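Local coordinates for protein poly-beta-hydroxybuterate polymerase (Cupriavidus necator, PDB 5T6O) that is the catalytic domain of a class I polyhydroxybutyrate synthase, probably an acyltransferase, which builds the polyester by non-template-dependent polymerisation, at residues 129-132 against 133-137; 97-100 against 101-105; 344-347 against 348-351. The protein carries 1 engineered substitution. All coordinates share one frame; numbering follows the deposited sequence.

Contact 1: 129-132 against 133-137; sequences LAVL and AARGE
Val131 lays its CG1 methyl over one face of the Arg135 guanidinium, one helical turn further on, with CG1 3.8 Å from CZ and offset toward the rim of the planar group. The two side chains run side by side and point the same way. CG1 stands anti to the backbone N of Val131 (chi1 166°), which turns this methyl toward Arg135, and the arginine reaches past it with its chain extended from CG to NE. Its polar end is held outside this turn: NH1 forms a salt bridge with Glu94 of helix 89-108, and the same nitrogen makes a weak bond to Cys259 O. Ile98 of that helix packs against Val131, Leu132 and Arg135. The turn closes helix 120-134, the helix of the beta-alpha-beta unit between strands 113-118 and 140-146, which in the alpha/beta hydrolase fold follows the nucleophile elbow. Its end is a Schellman motif. Gly136 takes a positive phi of 78°, Glu137 N donates to Leu132 O at 2.8 Å, and Gly136 N donates to Ala133 O, also at 2.8 Å. Leu132 O is met by Glu137 N from above its carbonyl plane. Arg135 N donates to Val131 O at 3.2 Å and only weakly to Leu132 O. Before the cap, Ala133 N and Ala134 N still make regular helical bonds to Leu129 O and Ala130 O. Past the glycine, Glu137 crosses Leu132 at an angle, its carboxylate against a methyl (OE2 to Leu132 CD2 3.7 Å). One water donates both to Leu129 O at 2.9 Å and to Glu137 O at 2.8 Å, joining the last turn to the departing chain.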
loop_
_atom_site.group_PDB
_atom_site.type_symbol
_atom_site.label_atom_id
_atom_site.label_comp_id
_atom_site.label_asym_id
_atom_site.label_seq_id
_atom_site.Cartn_x
_atom_site.Cartn_y
_atom_site.Cartn_z
ATOM N N LEU A 129 -24.418 -17.169 -18.076
ATOM C CA LEU A 129 -25.633 -17.397 -17.304
ATOM C C LEU A 129 -26.481 -16.133 -17.219
ATOM O O LEU A 129 -27.714 -16.214 -17.230
ATOM C CB LEU A 129 -25.274 -17.927 -15.913
ATOM C CG LEU A 129 -24.793 -19.379 -15.924
ATOM C CD1 LEU A 129 -24.234 -19.754 -14.568
ATOM C CD2 LEU A 129 -25.932 -20.325 -16.307
ATOM N N ALA A 130 -25.846 -14.958 -17.172
ATOM C CA ALA A 130 -26.611 -13.716 -17.206
ATOM C C ALA A 130 -27.312 -13.541 -18.553
ATOM O O ALA A 130 -28.453 -13.068 -18.606
ATOM C CB ALA A 130 -25.701 -12.525 -16.905
ATOM N N VAL A 131 -26.638 -13.900 -19.651
ATOM C CA VAL A 131 -27.285 -13.876 -20.964
ATOM C C VAL A 131 -28.472 -14.829 -20.980
ATOM O O VAL A 131 -29.573 -14.474 -21.425
ATOM C CB VAL A 131 -26.271 -14.212 -22.074
ATOM C CG1 VAL A 131 -26.990 -14.540 -23.406
ATOM C CG2 VAL A 131 -25.295 -13.049 -22.268
ATOM N N LEU A 132 -28.267 -16.051 -20.484
ATOM C CA LEU A 132 -29.338 -17.041 -20.470
ATOM C C LEU A 132 -30.517 -16.582 -19.614
ATOM O O LEU A 132 -31.677 -16.804 -19.980
ATOM C CB LEU A 132 -28.794 -18.384 -19.972
ATOM C CG LEU A 132 -27.981 -19.176 -21.002
ATOM C CD1 LEU A 132 -27.152 -20.286 -20.344
ATOM C CD2 LEU A 132 -28.913 -19.753 -22.059
ATOM N N ALA A 133 -30.248 -15.940 -18.472
ATOM C CA ALA A 133 -31.351 -15.501 -17.613
ATOM C C ALA A 133 -32.206 -14.452 -18.313
ATOM O O ALA A 133 -33.438 -14.482 -18.219
ATOM C CB ALA A 133 -30.816 -14.957 -16.282
ATOM N N ALA A 134 -31.568 -13.523 -19.032
ATOM C CA ALA A 134 -32.315 -12.541 -19.810
ATOM C C ALA A 134 -33.149 -13.189 -20.912
ATOM O O ALA A 134 -34.139 -12.600 -21.356
ATOM C CB ALA A 134 -31.349 -11.510 -20.402
ATOM N N ARG A 135 -32.768 -14.380 -21.373
ATOM C CA ARG A 135 -33.585 -15.154 -22.302
ATOM C C ARG A 135 -34.661 -15.973 -21.595
ATOM O O ARG A 135 -35.371 -16.734 -22.257
ATOM C CB ARG A 135 -32.693 -16.093 -23.137
ATOM C CG ARG A 135 -31.654 -15.386 -24.012
ATOM C CD ARG A 135 -30.802 -16.381 -24.816
ATOM N NE ARG A 135 -29.838 -15.700 -25.678
ATOM C CZ ARG A 135 -28.793 -16.290 -26.258
ATOM N NH1 ARG A 135 -27.966 -15.582 -27.022
ATOM N NH2 ARG A 135 -28.569 -17.585 -26.077
ATOM N N GLY A 136 -34.790 -15.844 -20.274
ATOM C CA GLY A 136 -35.726 -16.663 -19.531
ATOM C C GLY A 136 -35.261 -18.078 -19.259
ATOM O O GLY A 136 -36.093 -18.940 -18.955
ATOM N N GLU A 137 -33.960 -18.348 -19.348
ATOM C CA GLU A 137 -33.415 -19.689 -19.182
ATOM C C GLU A 137 -32.555 -19.753 -17.929
ATOM O O GLU A 137 -31.688 -18.897 -17.717
ATOM C CB GLU A 137 -32.586 -20.100 -20.398
ATOM C CG GLU A 137 -33.407 -20.460 -21.622
ATOM C CD GLU A 137 -32.527 -20.639 -22.844
ATOM O OE1 GLU A 137 -32.414 -19.685 -23.640
ATOM O OE2 GLU A 137 -31.922 -21.721 -22.990
HETATM O O HOH W 1 -29.287 -18.421 -16.336
#

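Contact 2: 97-100 against 101-105; sequences AIRA and IEVAR. With SO4 (sulfate ion), chain C.
Arg99 reaches Glu102, three residues ahead on helix 89-108, through a slack salt bridge: NH2 lies 3.3 Å from OE1, the N-H bends to 137°, and OE1 is approached from above the carboxylate plane. Guanidinium and carboxylate are turned 57° against each other, so the pair does not meet as two coplanar groups. This is the solvent side, Glu102 exposed and Arg99 partly so. A bend at chi2 of Arg99 (64°) turns the NE and NH1 edge to a sulfate ion, probably from the crystallisation liquor, while Glu102 approaches NH2 from out of the plane. The sulfate bonds are much straighter, with NE 2.8 Å from sulfate O2 and NH1 2.9 Å from sulfate O4; Asn20 ND2 also binds this anion. The packed part of the turn is quite different. Val103 CG2 approaches NH2 of Arg99 obliquely at 3.6 Å, and Phe18 and Tyr374 touch both residues. Ala97 leans on Ile124 and Ala128 of helix 120-134, Ala100 and Ala104 lie on Val75 and Phe73 of strand 72-77, and the Ile101 side chain folds back until CG1 is 3.3 Å from Ala97 O. Regular bonds run through this turn, Ala104 N donating to Ala100 O at 2.9 Å. Small and branched residues inward, an i to i+3 ion pair toward solvent: this is an amphipathic helix flanking the central sheet of an alpha/beta hydrolase fold.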
loop_
_atom_site.group_PDB
_atom_site.type_symbol
_atom_site.label_atom_id
_atom_site.label_comp_id
_atom_site.label_asym_id
_atom_site.label_seq_id
_atom_site.Cartn_x
_atom_site.Cartn_y
_atom_site.Cartn_z
ATOM N N ALA A 97 -19.504 -21.238 -24.120
ATOM C CA ALA A 97 -20.045 -21.287 -22.760
ATOM C C ALA A 97 -21.502 -21.740 -22.759
ATOM O O ALA A 97 -21.866 -22.707 -22.076
ATOM C CB ALA A 97 -19.907 -19.924 -22.077
ATOM N N ILE A 98 -22.359 -21.037 -23.502
ATOM C CA ILE A 98 -23.768 -21.414 -23.541
ATOM C C ILE A 98 -23.927 -22.780 -24.196
ATOM O O ILE A 98 -24.688 -23.628 -23.715
ATOM C CB ILE A 98 -24.592 -20.321 -24.255
ATOM C CG1 ILE A 98 -24.605 -19.045 -23.406
ATOM C CG2 ILE A 98 -26.015 -20.786 -24.509
ATOM C CD1 ILE A 98 -25.371 -17.885 -24.041
ATOM N N ARG A 99 -23.180 -23.029 -25.279
ATOM C CA ARG A 99 -23.227 -24.335 -25.936
ATOM C C ARG A 99 -22.829 -25.460 -24.981
ATOM O O ARG A 99 -23.471 -26.516 -24.959
ATOM C CB ARG A 99 -22.318 -24.324 -27.171
ATOM C CG ARG A 99 -22.418 -25.564 -28.072
ATOM C CD ARG A 99 -23.805 -25.706 -28.696
ATOM N NE ARG A 99 -23.761 -26.564 -29.880
ATOM C CZ ARG A 99 -24.520 -27.641 -30.069
ATOM N NH1 ARG A 99 -24.383 -28.354 -31.179
ATOM N NH2 ARG A 99 -25.426 -27.994 -29.168
ATOM N N ALA A 100 -21.778 -25.255 -24.177
ATOM C CA ALA A 100 -21.339 -26.307 -23.260
ATOM C C ALA A 100 -22.386 -26.584 -22.195
ATOM O O ALA A 100 -22.603 -27.740 -21.811
ATOM C CB ALA A 100 -20.013 -25.929 -22.597
ATOM N N ILE A 101 -23.027 -25.532 -21.684
ATOM C CA ILE A 101 -24.125 -25.726 -20.742
ATOM C C ILE A 101 -25.223 -26.574 -21.370
ATOM O O ILE A 101 -25.746 -27.505 -20.740
ATOM C CB ILE A 101 -24.656 -24.362 -20.260
ATOM C CG1 ILE A 101 -23.602 -23.669 -19.394
ATOM C CG2 ILE A 101 -25.950 -24.523 -19.462
ATOM C CD1 ILE A 101 -23.927 -22.210 -19.131
ATOM N N GLU A 102 -25.582 -26.273 -22.628
ATOM C CA GLU A 102 -26.670 -26.984 -23.294
ATOM C C GLU A 102 -26.331 -28.457 -23.491
ATOM O O GLU A 102 -27.174 -29.337 -23.262
ATOM C CB GLU A 102 -26.980 -26.325 -24.638
ATOM C CG GLU A 102 -28.045 -27.053 -25.458
ATOM C CD GLU A 102 -28.206 -26.503 -26.876
ATOM O OE1 GLU A 102 -27.236 -25.925 -27.431
ATOM O OE2 GLU A 102 -29.314 -26.654 -27.435
ATOM N N VAL A 103 -25.101 -28.748 -23.912
ATOM C CA VAL A 103 -24.734 -30.131 -24.202
ATOM C C VAL A 103 -24.600 -30.928 -22.916
ATOM O O VAL A 103 -25.095 -32.059 -22.817
ATOM C CB VAL A 103 -23.445 -30.179 -25.043
ATOM C CG1 VAL A 103 -23.007 -31.634 -25.241
ATOM C CG2 VAL A 103 -23.670 -29.477 -26.401
ATOM N N ALA A 104 -23.933 -30.359 -21.907
ATOM C CA ALA A 104 -23.819 -31.059 -20.628
ATOM C C ALA A 104 -25.190 -31.318 -20.012
ATOM O O ALA A 104 -25.457 -32.409 -19.495
ATOM C CB ALA A 104 -22.947 -30.251 -19.670
ATOM N N ARG A 105 -26.078 -30.324 -20.059
ATOM C CA ARG A 105 -27.425 -30.504 -19.529
ATOM C C ARG A 105 -28.187 -31.572 -20.308
ATOM O O ARG A 105 -28.933 -32.368 -19.726
ATOM C CB ARG A 105 -28.166 -29.167 -19.573
ATOM C CG ARG A 105 -29.547 -29.180 -18.974
ATOM C CD ARG A 105 -30.122 -27.772 -18.943
ATOM N NE ARG A 105 -31.526 -27.780 -18.555
ATOM C CZ ARG A 105 -32.536 -27.889 -19.411
ATOM N NH1 ARG A 105 -33.787 -27.892 -18.966
ATOM N NH2 ARG A 105 -32.297 -27.992 -20.714
HETATM S S SO4 C . -22.201 -26.229 -33.133
HETATM O O1 SO4 C . -23.485 -25.826 -33.690
HETATM O O2 SO4 C . -21.981 -25.545 -31.850
HETATM O O3 SO4 C . -21.131 -25.907 -34.065
HETATM O O4 SO4 C . -22.217 -27.674 -32.932
#

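Contact 3: 344-347 against 348-351; sequences HGSW and WPDW
Ser346 OG accepts the backbone N-H of Trp348 at 2.8 Å, a nearly straight capping bond (165°) at the start of helix 348-358, and is also hydrogen-bonded to Asn314 O. The hydroxyl oxygen is thus held between the helix start and a neighbouring loop. Its place follows from a torsion that sets OG anti to the backbone N (chi1 171°), which brings OG within reach of Trp348 N. This helix follows strand 341-344, outermost in the sheet of this chain, and its opening is crowded with indoles. Trp347 and Trp348 form a T-shaped pair: the edge of Trp348 points at the face of Trp347, the planes stand at 77°, and the centroid of the Trp348 five-membered ring is 4.5 Å from that of the Trp347 six-membered ring. CD1 of Trp348 comes down over the face, 3.4 Å from CE2 of Trp347. Both indole N-H groups donate to carbonyls at the end of helix 308-312, Trp347 NE1 to Gly311 O and Trp348 NE1 to Val312 O, while Tyr275 stacks on Trp347. Trp347 O starts the helical bonding by accepting Trp351 N at 3.1 Å. Asp350 OD2 forms a salt bridge with Arg300 and OD1 a hydrogen bond with Tyr273 OH, both on strands of the sheet. Trp351 runs alongside Trp347 and touches its ring at the edge, CB lying 3.7 Å from CZ3.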
loop_
_atom_site.group_PDB
_atom_site.type_symbol
_atom_site.label_atom_id
_atom_site.label_comp_id
_atom_site.label_asym_id
_atom_site.label_seq_id
_atom_site.Cartn_x
_atom_site.Cartn_y
_atom_site.Cartn_z
ATOM N N HIS A 344 -7.610 -25.042 9.743
ATOM C CA HIS A 344 -6.428 -25.710 9.222
ATOM C C HIS A 344 -6.737 -26.396 7.889
ATOM O O HIS A 344 -7.834 -26.920 7.675
ATOM C CB HIS A 344 -5.905 -26.728 10.237
ATOM C CG HIS A 344 -4.649 -27.415 9.803
ATOM N ND1 HIS A 344 -3.444 -26.756 9.680
ATOM C CD2 HIS A 344 -4.411 -28.702 9.451
ATOM C CE1 HIS A 344 -2.517 -27.606 9.278
ATOM N NE2 HIS A 344 -3.077 -28.794 9.131
ATOM N N GLY A 345 -5.770 -26.341 6.972
ATOM C CA GLY A 345 -5.789 -27.169 5.784
ATOM C C GLY A 345 -6.636 -26.613 4.650
ATOM O O GLY A 345 -6.995 -25.434 4.589
ATOM N N SER A 346 -6.971 -27.520 3.745
ATOM C CA SER A 346 -7.569 -27.164 2.468
ATOM C C SER A 346 -9.010 -26.693 2.619
ATOM O O SER A 346 -9.759 -27.169 3.481
ATOM C CB SER A 346 -7.536 -28.376 1.534
ATOM O OG SER A 346 -8.297 -28.123 0.360
ATOM N N TRP A 347 -9.403 -25.767 1.734
ATOM C CA TRP A 347 -10.794 -25.362 1.590
ATOM C C TRP A 347 -11.599 -26.327 0.727
ATOM O O TRP A 347 -12.824 -26.187 0.662
ATOM C CB TRP A 347 -10.873 -23.950 0.993
ATOM C CG TRP A 347 -10.246 -23.855 -0.384
ATOM C CD1 TRP A 347 -8.933 -23.589 -0.680
ATOM C CD2 TRP A 347 -10.902 -24.068 -1.646
ATOM N NE1 TRP A 347 -8.739 -23.616 -2.044
ATOM C CE2 TRP A 347 -9.930 -23.909 -2.658
ATOM C CE3 TRP A 347 -12.218 -24.374 -2.018
ATOM C CZ2 TRP A 347 -10.236 -24.037 -4.024
ATOM C CZ3 TRP A 347 -12.516 -24.509 -3.359
ATOM C CH2 TRP A 347 -11.527 -24.341 -4.351
ATOM N N TRP A 348 -10.960 -27.302 0.067
ATOM C CA TRP A 348 -11.716 -28.172 -0.833
ATOM C C TRP A 348 -12.842 -28.907 -0.116
ATOM O O TRP A 348 -13.949 -28.963 -0.681
ATOM C CB TRP A 348 -10.799 -29.182 -1.548
ATOM C CG TRP A 348 -9.879 -28.586 -2.580
ATOM C CD1 TRP A 348 -9.637 -27.260 -2.811
ATOM C CD2 TRP A 348 -9.109 -29.311 -3.538
ATOM N NE1 TRP A 348 -8.728 -27.119 -3.843
ATOM C CE2 TRP A 348 -8.389 -28.368 -4.302
ATOM C CE3 TRP A 348 -8.943 -30.672 -3.809
ATOM C CZ2 TRP A 348 -7.531 -28.741 -5.329
ATOM C CZ3 TRP A 348 -8.082 -31.047 -4.834
ATOM C CH2 TRP A 348 -7.392 -30.080 -5.586
ATOM N N PRO A 349 -12.655 -29.481 1.086
ATOM C CA PRO A 349 -13.795 -30.128 1.757
ATOM C C PRO A 349 -14.947 -29.185 2.049
ATOM O O PRO A 349 -16.107 -29.615 2.011
ATOM C CB PRO A 349 -13.174 -30.677 3.051
ATOM C CG PRO A 349 -11.745 -30.917 2.696
ATOM C CD PRO A 349 -11.392 -29.758 1.798
ATOM N N ASP A 350 -14.664 -27.915 2.346
ATOM C CA ASP A 350 -15.734 -26.946 2.551
ATOM C C ASP A 350 -16.567 -26.800 1.290
ATOM O O ASP A 350 -17.805 -26.836 1.327
ATOM C CB ASP A 350 -15.143 -25.595 2.949
ATOM C CG ASP A 350 -16.212 -24.560 3.262
ATOM O OD1 ASP A 350 -16.735 -23.923 2.320
ATOM O OD2 ASP A 350 -16.527 -24.377 4.456
ATOM N N TRP A 351 -15.891 -26.653 0.154
ATOM C CA TRP A 351 -16.591 -26.493 -1.113
ATOM C C TRP A 351 -17.337 -27.767 -1.519
ATOM O O TRP A 351 -18.496 -27.698 -1.945
ATOM C CB TRP A 351 -15.607 -26.072 -2.202
ATOM C CG TRP A 351 -16.262 -26.087 -3.545
ATOM C CD1 TRP A 351 -17.364 -25.389 -3.911
ATOM C CD2 TRP A 351 -15.868 -26.857 -4.691
ATOM N NE1 TRP A 351 -17.696 -25.673 -5.223
ATOM C CE2 TRP A 351 -16.780 -26.560 -5.727
ATOM C CE3 TRP A 351 -14.830 -27.763 -4.943
ATOM C CZ2 TRP A 351 -16.701 -27.154 -6.988
ATOM C CZ3 TRP A 351 -14.740 -28.333 -6.209
ATOM C CH2 TRP A 351 -15.667 -28.029 -7.211
#

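In the fold
Contacts 1 and 2 belong to neighbouring helices, 120-134 and 89-108, and touch directly, Leu129 CD2 of contact 1 lying 3.9 Å from Ile101 CD1 of contact 2; the Arg135-Glu94 salt bridge is a second tie between these helices. Contact 3, nearest atoms about 13 Å from contact 1 and about 14 Å from contact 2, sits at the start of helix 348-358, which follows strand 341-344 in the chain and packs over the sheet. Contact 1, partly buried, ends a helix with backbone bonds and a water; contact 2 is a mid-helix turn, mostly buried, with charges toward solvent; contact 3 is largely buried and aromatic, its polar groups satisfied from a neighbouring helix, a loop and the strands.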